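PDB 6K0Z: aldehyde dehydrogenase from Staphylococcus aureus, which catalyses the NAD+-dependent oxidation of 4,4'-diaponeurosporen-4-al to 4,4'-diaponeurosporenoic acid, a step in making the carotenoid pigment staphyloxanthin. Local coordinates for residues K108-G113 against H433-I438; V212-E217 against S417-Y422; L258-V263 against L352-L357. The protein carries 1 engineered substitution. All blocks are in the same frame, centred on the assembly; numbering follows the deposited sequence.

Interaction 1. Residues K108-G113 against H433-I438; sequences KKEPYG and HEKSYI. With EDO (1,2-ethanediol), chain D.
From its own strand Glu110 reaches over to His433 and Lys435 on the antiparallel neighbour, all on one face of the sheet. Its CG sits between the backbone N and the carbonyl carbon (chi1 87°), and the extended chain leans over the neighbouring strand. Lys435, bent at chi3, brings NZ to 2.7 Å from Glu110 OE1, a salt bridge on the syn side but 25° out of the carboxylate plane; NZ also hydrogen-bonds to Ile387 O of the second subunit. The carboxylate probably eases the repulsion from Lys108 NZ, 4.6 Å from Lys435 NZ. His433 runs alongside Glu110, with CD2 at the ring edge 3.3 Å from Glu110 OE2 and the two planes 50° apart. Ser391 and Gly393 of the second subunit hydrogen-bond to that OE2 and to His433 NE2. On the other face Lys109 and Glu434 form a long salt bridge (NZ to OE2, 3.9 Å), while Arg421 of the second subunit binds Glu434 OE1. Lys108 CB packs 3.7 Å from Tyr437 CE1, at the ring's edge. Backbone hydrogen bonds join Lys108 to Lys435 and Glu110 to His433. Tyr112 OH donates to O1 of a 1,2-ethanediol (2.9 Å), probably from the crystallisation liquor, that also touches His433. Strand 432-439 thus flanks strand 104-118; Tyr112, just past the paired residues, meets Tyr190 of strand 190-194, and Tyr437 and Ile438 continue the sheet into the second subunit.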
ATOM      1  N   LYS A 108      12.968 -10.590  -1.966  1.00 43.45           N
ATOM      2  CA  LYS A 108      14.003  -9.604  -2.226  1.00 43.37           C
ATOM      3  C   LYS A 108      13.405  -8.213  -2.071  1.00 41.29           C
ATOM      4  O   LYS A 108      12.247  -7.984  -2.431  1.00 40.40           O
ATOM      5  CB  LYS A 108      14.576  -9.813  -3.626  1.00 44.41           C
ATOM      6  CG  LYS A 108      15.494  -8.701  -4.115  1.00 44.62           C
ATOM      7  CD  LYS A 108      16.377  -9.179  -5.242  1.00 46.93           C
ATOM      8  CE  LYS A 108      17.612  -8.314  -5.384  1.00 48.20           C
ATOM      9  NZ  LYS A 108      17.370  -7.108  -6.244  1.00 46.68           N
ATOM     10  N   LYS A 109      14.179  -7.299  -1.500  1.00 41.31           N
ATOM     11  CA  LYS A 109      13.720  -5.934  -1.256  1.00 39.93           C
ATOM     12  C   LYS A 109      14.369  -5.036  -2.304  1.00 39.81           C
ATOM     13  O   LYS A 109      15.536  -4.658  -2.166  1.00 41.87           O
ATOM     14  CB  LYS A 109      14.070  -5.477   0.157  1.00 40.92           C
ATOM     15  CG  LYS A 109      13.928  -6.545   1.252  1.00 42.77           C
ATOM     16  CD  LYS A 109      12.505  -6.658   1.755  1.00 41.88           C
ATOM     17  CE  LYS A 109      12.449  -7.413   3.067  1.00 43.86           C
ATOM     18  NZ  LYS A 109      12.372  -6.474   4.229  1.00 44.47           N
ATOM     19  N   GLU A 110      13.608  -4.674  -3.339  1.00 40.13           N
ATOM     20  CA  GLU A 110      14.149  -3.934  -4.471  1.00 39.57           C
ATOM     21  C   GLU A 110      13.459  -2.579  -4.638  1.00 37.90           C
ATOM     22  O   GLU A 110      12.288  -2.413  -4.271  1.00 36.26           O
ATOM     23  CB  GLU A 110      14.018  -4.747  -5.767  1.00 39.68           C
ATOM     24  CG  GLU A 110      12.698  -4.573  -6.484  1.00 38.25           C
ATOM     25  CD  GLU A 110      12.540  -5.540  -7.657  1.00 39.09           C
ATOM     26  OE1 GLU A 110      13.487  -6.319  -7.903  1.00 40.45           O
ATOM     27  OE2 GLU A 110      11.506  -5.473  -8.367  1.00 38.56           O
ATOM     28  N   PRO A 111      14.161  -1.586  -5.174  1.00 37.97           N
ATOM     29  CA  PRO A 111      13.571  -0.252  -5.313  1.00 36.71           C
ATOM     30  C   PRO A 111      12.536  -0.203  -6.421  1.00 35.14           C
ATOM     31  O   PRO A 111      12.476  -1.067  -7.296  1.00 35.82           O
ATOM     32  CB  PRO A 111      14.773   0.634  -5.653  1.00 37.48           C
ATOM     33  CG  PRO A 111      15.739  -0.283  -6.277  1.00 38.74           C
ATOM     34  CD  PRO A 111      15.575  -1.603  -5.583  1.00 39.26           C
ATOM     35  N   TYR A 112      11.707   0.841  -6.363  1.00 35.12           N
ATOM     36  CA  TYR A 112      10.730   1.069  -7.416  1.00 34.21           C
ATOM     37  C   TYR A 112      11.378   1.657  -8.655  1.00 34.80           C
ATOM     38  O   TYR A 112      10.987   1.322  -9.778  1.00 35.65           O
ATOM     39  CB  TYR A 112       9.621   1.996  -6.923  1.00 32.88           C
ATOM     40  CG  TYR A 112       8.535   1.285  -6.161  1.00 32.21           C
ATOM     41  CD1 TYR A 112       7.552   0.558  -6.830  1.00 31.69           C
ATOM     42  CD2 TYR A 112       8.486   1.338  -4.771  1.00 32.09           C
ATOM     43  CE1 TYR A 112       6.552  -0.096  -6.131  1.00 31.28           C
ATOM     44  CE2 TYR A 112       7.498   0.688  -4.067  1.00 31.81           C
ATOM     45  CZ  TYR A 112       6.538  -0.026  -4.744  1.00 31.51           C
ATOM     46  OH  TYR A 112       5.568  -0.671  -4.019  1.00 31.56           O
ATOM     47  N   GLY A 113      12.350   2.545  -8.480  1.00 34.46           N
ATOM     48  CA  GLY A 113      12.915   3.238  -9.620  1.00 34.85           C
ATOM     49  C   GLY A 113      13.129   4.711  -9.345  1.00 34.64           C
ATOM     50  O   GLY A 113      13.918   5.066  -8.465  1.00 35.22           O
ATOM     51  N   HIS A 433       9.766  -2.496  -3.312  1.00 34.28           N
ATOM     52  CA  HIS A 433       8.949  -3.594  -3.795  1.00 34.39           C
ATOM     53  C   HIS A 433       9.474  -4.878  -3.170  1.00 36.10           C
ATOM     54  O   HIS A 433      10.681  -5.147  -3.208  1.00 37.18           O
ATOM     55  CB  HIS A 433       8.956  -3.683  -5.323  1.00 34.15           C
ATOM     56  CG  HIS A 433       8.241  -4.887  -5.855  1.00 34.40           C
ATOM     57  ND1 HIS A 433       6.968  -5.239  -5.452  1.00 33.99           N
ATOM     58  CD2 HIS A 433       8.636  -5.842  -6.727  1.00 35.41           C
ATOM     59  CE1 HIS A 433       6.606  -6.351  -6.067  1.00 34.72           C
ATOM     60  NE2 HIS A 433       7.601  -6.739  -6.845  1.00 35.59           N
ATOM     61  N   GLU A 434       8.582  -5.645  -2.557  1.00 35.69           N
ATOM     62  CA  GLU A 434       8.954  -6.938  -2.003  1.00 37.38           C
ATOM     63  C   GLU A 434       8.679  -7.981  -3.072  1.00 38.01           C
ATOM     64  O   GLU A 434       7.531  -8.177  -3.479  1.00 37.37           O
ATOM     65  CB  GLU A 434       8.200  -7.225  -0.711  1.00 37.79           C
ATOM     66  CG  GLU A 434       8.687  -6.362   0.412  1.00 38.23           C
ATOM     67  CD  GLU A 434       8.174  -6.812   1.749  1.00 39.42           C
ATOM     68  OE1 GLU A 434       7.199  -7.602   1.792  1.00 39.46           O
ATOM     69  OE2 GLU A 434       8.761  -6.377   2.761  1.00 41.07           O
ATOM     70  N   LYS A 435       9.740  -8.614  -3.552  1.00 37.14           N
ATOM     71  CA  LYS A 435       9.681  -9.486  -4.717  1.00 38.04           C
ATOM     72  C   LYS A 435       9.881 -10.922  -4.246  1.00 39.62           C
ATOM     73  O   LYS A 435      10.993 -11.316  -3.876  1.00 41.20           O
ATOM     74  CB  LYS A 435      10.736  -9.074  -5.746  1.00 39.09           C
ATOM     75  CG  LYS A 435      10.589  -9.732  -7.112  1.00 40.00           C
ATOM     76  CD  LYS A 435      11.547  -9.120  -8.142  1.00 40.07           C
ATOM     77  CE  LYS A 435      12.944  -9.704  -8.021  1.00 41.57           C
ATOM     78  NZ  LYS A 435      13.947  -8.849  -8.718  1.00 41.34           N
ATOM     79  N   SER A 436       8.804 -11.696  -4.251  1.00 38.51           N
ATOM     80  CA  SER A 436       8.883 -13.103  -3.905  1.00 40.23           C
ATOM     81  C   SER A 436       9.518 -13.885  -5.044  1.00 41.75           C
ATOM     82  O   SER A 436       9.073 -13.799  -6.188  1.00 41.15           O
ATOM     83  CB  SER A 436       7.494 -13.660  -3.618  1.00 40.00           C
ATOM     84  OG  SER A 436       6.891 -12.980  -2.543  1.00 38.90           O
ATOM     85  N   TYR A 437      10.535 -14.673  -4.736  1.00 43.83           N
ATOM     86  CA  TYR A 437      10.989 -15.637  -5.718  1.00 46.08           C
ATOM     87  C   TYR A 437      11.336 -16.947  -5.025  1.00 49.12           C
ATOM     88  O   TYR A 437      11.754 -16.967  -3.862  1.00 49.55           O
ATOM     89  CB  TYR A 437      12.164 -15.098  -6.556  1.00 45.92           C
ATOM     90  CG  TYR A 437      13.458 -14.849  -5.821  1.00 46.41           C
ATOM     91  CD1 TYR A 437      13.671 -13.665  -5.120  1.00 44.92           C
ATOM     92  CD2 TYR A 437      14.488 -15.777  -5.874  1.00 48.75           C
ATOM     93  CE1 TYR A 437      14.874 -13.435  -4.461  1.00 46.01           C
ATOM     94  CE2 TYR A 437      15.683 -15.559  -5.225  1.00 49.86           C
ATOM     95  CZ  TYR A 437      15.879 -14.394  -4.520  1.00 48.50           C
ATOM     96  OH  TYR A 437      17.086 -14.200  -3.880  1.00 49.87           O
ATOM     97  N   ILE A 438      11.122 -18.044  -5.746  1.00 49.08           N
ATOM     98  CA  ILE A 438      11.448 -19.374  -5.258  1.00 52.02           C
ATOM     99  C   ILE A 438      12.607 -19.947  -6.073  1.00 55.66           C
ATOM    100  O   ILE A 438      13.010 -19.408  -7.101  1.00 54.97           O
ATOM    101  CB  ILE A 438      10.235 -20.322  -5.291  1.00 52.15           C
ATOM    102  CG1 ILE A 438       9.772 -20.539  -6.729  1.00 51.70           C
ATOM    103  CG2 ILE A 438       9.115 -19.774  -4.434  1.00 50.56           C
ATOM    104  CD1 ILE A 438       9.179 -21.903  -6.989  1.00 53.92           C
TER
HETATM  105  C1  EDO D 503       4.155  -4.546  -3.148  1.00 34.70           C
HETATM  106  O1  EDO D 503       4.543  -3.319  -3.699  1.00 34.34           O
HETATM  107  C2  EDO D 503       5.396  -5.088  -2.545  1.00 35.66           C
HETATM  108  O2  EDO D 503       5.765  -4.203  -1.538  1.00 35.53           O

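Interaction 2. Residues V212-E217 against S417-Y422; sequences VPVTLE and SGMGRY
Leu216 and Glu217 open the Leu-Glu-Met-Gly-Gly form of the aldehyde dehydrogenase glutamate signature, and here the strand that carries them, 214-217, pairs antiparallel with the short strand 418-419. Glu217 is a predicted active-site residue. Its side chain lies about 7 Å from that of Ser251, also a predicted active-site residue, which stands where the family has its catalytic cysteine and is probably the engineered substitution. In the hydrogen-bonded pair, Met419 N donates to Leu216 O at 2.9 Å, while the return bond from Leu216 N to Met419 O is weak, with an N-H...O angle of only 130°. A water strengthens the join by donating to Leu216 O (2.6 Å) and to Gly420 O (2.7 Å), so the leucine carbonyl receives two donors. Glycine suits position 418 because Leu216 O presses to within 3.2 Å of its CA, where a CB could not fit; at Gly420 a CB would run into Thr215 OG1, and the backbone angles there also favour glycine. Thr215 makes use of both its branches: CG2 touches Met419 O at 3.4 Å, and OG1 hydrogen-bonds with Tyr190. On the face that Leu216 and Met419 share, Met419 CG lies 4.2 Å from Leu216 CB, and its sulfur comes near Val214. On the other face Glu217, bent at chi2 (-136°), swings its carboxylate to the edge of the Tyr422 ring. OE2 lies 3.0 Å from Tyr422 CD1, and the two planes stand 70° apart. Phe192 and helix 126-138 pack round that tyrosine. An aromatic edge carries weakly positive C-H groups, so it can receive a carboxylate oxygen without a conventional donor; this is consistent with Tyr422 steadying the position of Glu217.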
ATOM      1  N   VAL A 212       0.324   4.474 -11.166  1.00 31.27           N
ATOM      2  CA  VAL A 212       1.422   4.757 -10.244  1.00 30.82           C
ATOM      3  C   VAL A 212       0.927   4.539  -8.821  1.00 30.38           C
ATOM      4  O   VAL A 212      -0.142   5.053  -8.470  1.00 30.00           O
ATOM      5  CB  VAL A 212       1.956   6.189 -10.424  1.00 31.04           C
ATOM      6  CG1 VAL A 212       3.079   6.457  -9.435  1.00 30.56           C
ATOM      7  CG2 VAL A 212       2.430   6.396 -11.853  1.00 31.67           C
ATOM      8  N   PRO A 213       1.642   3.789  -7.991  1.00 29.38           N
ATOM      9  CA  PRO A 213       1.269   3.704  -6.574  1.00 29.19           C
ATOM     10  C   PRO A 213       1.630   4.993  -5.857  1.00 28.78           C
ATOM     11  O   PRO A 213       2.599   5.669  -6.207  1.00 28.87           O
ATOM     12  CB  PRO A 213       2.107   2.531  -6.054  1.00 29.25           C
ATOM     13  CG  PRO A 213       3.323   2.541  -6.932  1.00 29.79           C
ATOM     14  CD  PRO A 213       2.855   3.008  -8.299  1.00 29.70           C
ATOM     15  N   VAL A 214       0.852   5.328  -4.824  1.00 28.71           N
ATOM     16  CA  VAL A 214       1.073   6.568  -4.091  1.00 28.80           C
ATOM     17  C   VAL A 214       0.909   6.362  -2.592  1.00 28.82           C
ATOM     18  O   VAL A 214       0.228   5.443  -2.133  1.00 28.50           O
ATOM     19  CB  VAL A 214       0.116   7.680  -4.554  1.00 29.17           C
ATOM     20  CG1 VAL A 214       0.418   8.093  -5.967  1.00 29.41           C
ATOM     21  CG2 VAL A 214      -1.311   7.190  -4.425  1.00 29.05           C
ATOM     22  N   THR A 215       1.545   7.252  -1.832  1.00 27.78           N
ATOM     23  CA  THR A 215       1.250   7.483  -0.427  1.00 28.11           C
ATOM     24  C   THR A 215       0.771   8.918  -0.291  1.00 28.37           C
ATOM     25  O   THR A 215       1.506   9.856  -0.615  1.00 28.71           O
ATOM     26  CB  THR A 215       2.480   7.240   0.457  1.00 28.70           C
ATOM     27  OG1 THR A 215       2.790   5.844   0.471  1.00 28.67           O
ATOM     28  CG2 THR A 215       2.224   7.693   1.882  1.00 29.32           C
ATOM     29  N   LEU A 216      -0.466   9.090   0.153  1.00 29.21           N
ATOM     30  CA  LEU A 216      -1.041  10.405   0.403  1.00 29.75           C
ATOM     31  C   LEU A 216      -1.169  10.605   1.906  1.00 30.46           C
ATOM     32  O   LEU A 216      -1.648   9.710   2.612  1.00 30.27           O
ATOM     33  CB  LEU A 216      -2.408  10.545  -0.267  1.00 29.50           C
ATOM     34  CG  LEU A 216      -2.435  10.207  -1.749  1.00 29.07           C
ATOM     35  CD1 LEU A 216      -3.873  10.091  -2.245  1.00 29.09           C
ATOM     36  CD2 LEU A 216      -1.644  11.254  -2.547  1.00 29.43           C
ATOM     37  N   GLU A 217      -0.722  11.762   2.390  1.00 31.37           N
ATOM     38  CA  GLU A 217      -0.868  12.129   3.796  1.00 32.28           C
ATOM     39  C   GLU A 217      -1.510  13.506   3.839  1.00 33.01           C
ATOM     40  O   GLU A 217      -0.818  14.522   3.692  1.00 34.11           O
ATOM     41  CB  GLU A 217       0.458  12.122   4.515  1.00 34.12           C
ATOM     42  CG  GLU A 217       1.105  10.789   4.385  1.00 35.11           C
ATOM     43  CD  GLU A 217       1.687  10.343   5.684  1.00 37.57           C
ATOM     44  OE1 GLU A 217       1.661  11.147   6.646  1.00 40.18           O
ATOM     45  OE2 GLU A 217       2.139   9.184   5.742  1.00 37.68           O
ATOM     46  N   SER A 417      -8.089  11.045   5.467  1.00 32.68           N
ATOM     47  CA  SER A 417      -6.873  11.616   6.015  1.00 32.92           C
ATOM     48  C   SER A 417      -5.624  11.114   5.312  1.00 32.17           C
ATOM     49  O   SER A 417      -4.577  11.760   5.425  1.00 32.57           O
ATOM     50  CB  SER A 417      -6.780  11.327   7.518  1.00 33.93           C
ATOM     51  OG  SER A 417      -7.110   9.981   7.830  1.00 33.70           O
ATOM     52  N   GLY A 418      -5.693   9.995   4.605  1.00 32.04           N
ATOM     53  CA  GLY A 418      -4.533   9.535   3.871  1.00 31.31           C
ATOM     54  C   GLY A 418      -4.529   8.037   3.661  1.00 30.88           C
ATOM     55  O   GLY A 418      -5.371   7.307   4.177  1.00 31.71           O
ATOM     56  N   MET A 419      -3.558   7.603   2.861  1.00 30.21           N
ATOM     57  CA  MET A 419      -3.294   6.194   2.615  1.00 30.11           C
ATOM     58  C   MET A 419      -1.787   5.989   2.574  1.00 30.16           C
ATOM     59  O   MET A 419      -1.052   6.844   2.073  1.00 29.91           O
ATOM     60  CB  MET A 419      -3.936   5.715   1.307  1.00 29.83           C
ATOM     61  CG  MET A 419      -3.501   6.499   0.082  1.00 29.67           C
ATOM     62  SD  MET A 419      -4.249   5.877  -1.436  1.00 29.54           S
ATOM     63  CE  MET A 419      -5.964   6.264  -1.120  1.00 29.88           C
ATOM     64  N   GLY A 420      -1.329   4.866   3.107  1.00 30.49           N
ATOM     65  CA  GLY A 420       0.095   4.632   3.225  1.00 30.90           C
ATOM     66  C   GLY A 420       0.635   5.170   4.527  1.00 32.00           C
ATOM     67  O   GLY A 420      -0.093   5.707   5.367  1.00 32.45           O
ATOM     68  N   ARG A 421       1.949   5.032   4.701  1.00 33.13           N
ATOM     69  CA  ARG A 421       2.567   5.405   5.972  1.00 34.65           C
ATOM     70  C   ARG A 421       4.082   5.404   5.828  1.00 35.12           C
ATOM     71  O   ARG A 421       4.632   4.778   4.919  1.00 35.18           O
ATOM     72  CB  ARG A 421       2.155   4.450   7.087  1.00 35.23           C
ATOM     73  CG  ARG A 421       2.632   3.046   6.839  1.00 35.59           C
ATOM     74  CD  ARG A 421       1.497   2.070   6.996  1.00 35.83           C
ATOM     75  NE  ARG A 421       1.844   0.738   6.500  1.00 36.31           N
ATOM     76  CZ  ARG A 421       2.146  -0.297   7.274  1.00 37.71           C
ATOM     77  NH1 ARG A 421       2.442  -1.470   6.734  1.00 38.28           N
ATOM     78  NH2 ARG A 421       2.141  -0.161   8.588  1.00 39.32           N
ATOM     79  N   TYR A 422       4.750   6.090   6.750  1.00 34.35           N
ATOM     80  CA  TYR A 422       6.212   6.147   6.741  1.00 35.44           C
ATOM     81  C   TYR A 422       6.702   6.355   8.176  1.00 37.03           C
ATOM     82  O   TYR A 422       5.992   6.034   9.134  1.00 37.40           O
ATOM     83  CB  TYR A 422       6.705   7.223   5.749  1.00 34.85           C
ATOM     84  CG  TYR A 422       6.376   8.649   6.117  1.00 35.14           C
ATOM     85  CD1 TYR A 422       5.066   9.066   6.215  1.00 34.74           C
ATOM     86  CD2 TYR A 422       7.380   9.588   6.327  1.00 36.41           C
ATOM     87  CE1 TYR A 422       4.756  10.365   6.541  1.00 35.17           C
ATOM     88  CE2 TYR A 422       7.075  10.899   6.649  1.00 37.08           C
ATOM     89  CZ  TYR A 422       5.760  11.274   6.753  1.00 36.44           C
ATOM     90  OH  TYR A 422       5.419  12.561   7.071  1.00 37.77           O
TER
HETATM   91  O   HOH W   1      -0.900   8.227   4.660  1.00 32.01           O

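Interaction 3. Residues L258-V263 against L352-L357; sequences LVHESV and LTYQSL
Strands 256-260 and 348-354 run parallel where Leu258, Val259 and His260 pair with Leu352, Thr353 and Tyr354, their short axes twisted 47° apart. Val259 N donates to Leu352 O in a straight bond of 2.9 Å; Tyr354 N answers to Val259 O from above the carbonyl plane, and Glu261 N continues the pattern to Tyr354 O. The pair belongs to the mixed sheet that also holds strand 223-226, far from the annotated active site; helix 264-279 touches Val259 and Thr353. Tyr354, with CG between its backbone N and carbonyl carbon (chi1 83°), lays its ring against the backbone of His260, whose CA rests over the ring face, 3.8 Å from the centroid, a CH-pi contact. The imidazole of His260 then turns its edge to the same ring in a T-shaped stack with planes at 85°. Leucines suit the buried face that Leu258 and Leu352 share: Leu258 CD2 meets Leu352 CB at 4.1 Å, and Phe363 of helix 357-366 covers both. At the exposed rim, Gln355 NE2 gives a hydrogen bond of 2.8 Å to the syn lone pair of Glu261 OE1, consistent with an amide placed nitrogen toward Glu261. His260 ND1 in turn accepts from Ser262 N at 2.9 Å, which ties the ring to the turn after the strand and implies that any imidazole proton would probably sit on NE2.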
ATOM      1  N   LEU A 258     -13.555  18.031  22.286  1.00 58.29           N
ATOM      2  CA  LEU A 258     -14.836  17.530  22.771  1.00 59.27           C
ATOM      3  C   LEU A 258     -14.662  17.287  24.264  1.00 61.92           C
ATOM      4  O   LEU A 258     -14.120  16.256  24.674  1.00 60.94           O
ATOM      5  CB  LEU A 258     -15.260  16.259  22.042  1.00 56.85           C
ATOM      6  CG  LEU A 258     -15.656  16.367  20.571  1.00 54.99           C
ATOM      7  CD1 LEU A 258     -16.060  15.003  20.041  1.00 53.71           C
ATOM      8  CD2 LEU A 258     -16.783  17.359  20.403  1.00 56.43           C
ATOM      9  N   VAL A 259     -15.120  18.243  25.073  1.00 61.48           N
ATOM     10  CA  VAL A 259     -14.927  18.222  26.519  1.00 64.69           C
ATOM     11  C   VAL A 259     -16.266  17.940  27.187  1.00 66.47           C
ATOM     12  O   VAL A 259     -17.292  18.527  26.817  1.00 65.46           O
ATOM     13  CB  VAL A 259     -14.312  19.540  27.025  1.00 66.70           C
ATOM     14  CG1 VAL A 259     -15.164  20.724  26.632  1.00 67.60           C
ATOM     15  CG2 VAL A 259     -14.129  19.503  28.516  1.00 69.72           C
ATOM     16  N   HIS A 260     -16.255  17.029  28.156  1.00 65.69           N
ATOM     17  CA  HIS A 260     -17.467  16.686  28.878  1.00 67.55           C
ATOM     18  C   HIS A 260     -18.043  17.926  29.552  1.00 70.76           C
ATOM     19  O   HIS A 260     -17.315  18.842  29.944  1.00 72.17           O
ATOM     20  CB  HIS A 260     -17.174  15.595  29.907  1.00 68.69           C
ATOM     21  CG  HIS A 260     -18.384  15.120  30.646  1.00 70.64           C
ATOM     22  ND1 HIS A 260     -18.930  15.814  31.704  1.00 73.99           N
ATOM     23  CD2 HIS A 260     -19.158  14.021  30.478  1.00 70.44           C
ATOM     24  CE1 HIS A 260     -19.987  15.164  32.156  1.00 75.52           C
ATOM     25  NE2 HIS A 260     -20.147  14.071  31.430  1.00 73.11           N
ATOM     26  N   GLU A 261     -19.373  17.958  29.661  1.00 71.67           N
ATOM     27  CA  GLU A 261     -20.080  19.100  30.228  1.00 74.64           C
ATOM     28  C   GLU A 261     -19.482  19.559  31.554  1.00 77.79           C
ATOM     29  O   GLU A 261     -19.142  20.734  31.729  1.00 79.38           O
ATOM     30  CB  GLU A 261     -21.555  18.733  30.417  1.00 75.75           C
ATOM     31  CG  GLU A 261     -22.533  19.772  29.945  1.00 77.16           C
ATOM     32  CD  GLU A 261     -23.885  19.167  29.652  1.00 77.89           C
ATOM     33  OE1 GLU A 261     -24.356  19.284  28.498  1.00 75.48           O
ATOM     34  OE2 GLU A 261     -24.469  18.552  30.572  1.00 80.46           O
ATOM     35  N   SER A 262     -19.336  18.622  32.492  1.00 78.88           N
ATOM     36  CA  SER A 262     -18.961  18.970  33.859  1.00 82.41           C
ATOM     37  C   SER A 262     -17.606  19.672  33.928  1.00 82.65           C
ATOM     38  O   SER A 262     -17.457  20.677  34.633  1.00 85.57           O
ATOM     39  CB  SER A 262     -18.960  17.713  34.725  1.00 83.28           C
ATOM     40  OG  SER A 262     -17.943  16.816  34.322  1.00 80.82           O
ATOM     41  N   VAL A 263     -16.598  19.160  33.212  1.00 79.79           N
ATOM     42  CA  VAL A 263     -15.233  19.668  33.352  1.00 80.17           C
ATOM     43  C   VAL A 263     -14.926  20.837  32.426  1.00 79.11           C
ATOM     44  O   VAL A 263     -13.796  21.344  32.435  1.00 79.39           O
ATOM     45  CB  VAL A 263     -14.207  18.551  33.084  1.00 77.94           C
ATOM     46  CG1 VAL A 263     -14.425  17.386  34.036  1.00 79.26           C
ATOM     47  CG2 VAL A 263     -14.321  18.094  31.652  1.00 73.94           C
ATOM     48  N   LEU A 352     -15.964  22.425  22.312  1.00 64.17           N
ATOM     49  CA  LEU A 352     -17.358  22.016  22.257  1.00 63.62           C
ATOM     50  C   LEU A 352     -17.656  21.100  23.437  1.00 64.71           C
ATOM     51  O   LEU A 352     -16.771  20.403  23.941  1.00 64.23           O
ATOM     52  CB  LEU A 352     -17.662  21.298  20.932  1.00 60.63           C
ATOM     53  CG  LEU A 352     -17.585  22.076  19.611  1.00 59.37           C
ATOM     54  CD1 LEU A 352     -16.156  22.388  19.185  1.00 58.21           C
ATOM     55  CD2 LEU A 352     -18.299  21.314  18.509  1.00 57.43           C
ATOM     56  N   THR A 353     -18.911  21.096  23.881  1.00 64.72           N
ATOM     57  CA  THR A 353     -19.324  20.329  25.050  1.00 65.62           C
ATOM     58  C   THR A 353     -20.056  19.060  24.635  1.00 63.22           C
ATOM     59  O   THR A 353     -20.722  19.015  23.595  1.00 61.87           O
ATOM     60  CB  THR A 353     -20.222  21.169  25.964  1.00 69.65           C
ATOM     61  OG1 THR A 353     -21.597  21.031  25.576  1.00 71.02           O
ATOM     62  CG2 THR A 353     -19.853  22.625  25.859  1.00 70.83           C
ATOM     63  N   TYR A 354     -19.929  18.025  25.457  1.00 66.00           N
ATOM     64  CA  TYR A 354     -20.668  16.791  25.231  1.00 65.90           C
ATOM     65  C   TYR A 354     -21.141  16.249  26.570  1.00 68.43           C
ATOM     66  O   TYR A 354     -20.529  16.503  27.611  1.00 70.22           O
ATOM     67  CB  TYR A 354     -19.830  15.743  24.472  1.00 63.05           C
ATOM     68  CG  TYR A 354     -18.893  14.918  25.332  1.00 63.66           C
ATOM     69  CD1 TYR A 354     -19.324  13.744  25.937  1.00 64.02           C
ATOM     70  CD2 TYR A 354     -17.568  15.300  25.515  1.00 63.34           C
ATOM     71  CE1 TYR A 354     -18.472  12.986  26.718  1.00 64.88           C
ATOM     72  CE2 TYR A 354     -16.705  14.546  26.288  1.00 63.35           C
ATOM     73  CZ  TYR A 354     -17.162  13.393  26.891  1.00 64.25           C
ATOM     74  OH  TYR A 354     -16.305  12.644  27.664  1.00 65.02           O
ATOM     75  N   GLN A 355     -22.246  15.502  26.527  1.00 66.60           N
ATOM     76  CA  GLN A 355     -22.845  14.911  27.718  1.00 69.55           C
ATOM     77  C   GLN A 355     -22.471  13.441  27.875  1.00 68.63           C
ATOM     78  O   GLN A 355     -21.816  13.058  28.851  1.00 70.14           O
ATOM     79  CB  GLN A 355     -24.372  15.063  27.668  1.00 71.59           C
ATOM     80  CG  GLN A 355     -24.895  16.253  28.440  1.00 75.34           C
ATOM     81  CD  GLN A 355     -26.379  16.512  28.227  1.00 77.15           C
ATOM     82  OE1 GLN A 355     -27.183  15.580  28.132  1.00 76.10           O
ATOM     83  NE2 GLN A 355     -26.750  17.786  28.158  1.00 78.78           N
ATOM     84  N   SER A 356     -22.894  12.611  26.934  1.00 67.67           N
ATOM     85  CA  SER A 356     -22.622  11.185  26.938  1.00 66.63           C
ATOM     86  C   SER A 356     -21.439  10.886  26.031  1.00 63.87           C
ATOM     87  O   SER A 356     -21.195  11.590  25.050  1.00 61.90           O
ATOM     88  CB  SER A 356     -23.853  10.405  26.471  1.00 67.04           C
ATOM     89  OG  SER A 356     -23.489   9.196  25.844  1.00 64.72           O
ATOM     90  N   LEU A 357     -20.694   9.832  26.368  1.00 65.49           N
ATOM     91  CA  LEU A 357     -19.566   9.463  25.518  1.00 62.54           C
ATOM     92  C   LEU A 357     -20.034   8.977  24.154  1.00 59.49           C
ATOM     93  O   LEU A 357     -19.329   9.159  23.155  1.00 57.42           O
ATOM     94  CB  LEU A 357     -18.710   8.388  26.191  1.00 63.61           C
ATOM     95  CG  LEU A 357     -17.310   8.223  25.589  1.00 61.64           C
ATOM     96  CD1 LEU A 357     -16.366   9.293  26.127  1.00 62.52           C
ATOM     97  CD2 LEU A 357     -16.755   6.828  25.826  1.00 61.21           C
TER

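Overall arrangement
From the N terminus the chain first lays down 108-113, then 212-217, then 258-263, and the partners return in reverse order: 352-357, 417-422, 433-438. Interaction 3 therefore closes the innermost loop, nested within that of interaction 2, which is itself nested within that of interaction 1; none cross. Interactions 1 and 2 belong to one mixed sheet and touch where Tyr112 CE1 meets Pro213 CG at 4.2 Å; both also reach the second subunit. Interaction 3 joins strands of the other mixed sheet, its centre about 50 Å from that of interaction 1, on the opposite side of the chain's centre, and about 34 Å from that of interaction 2.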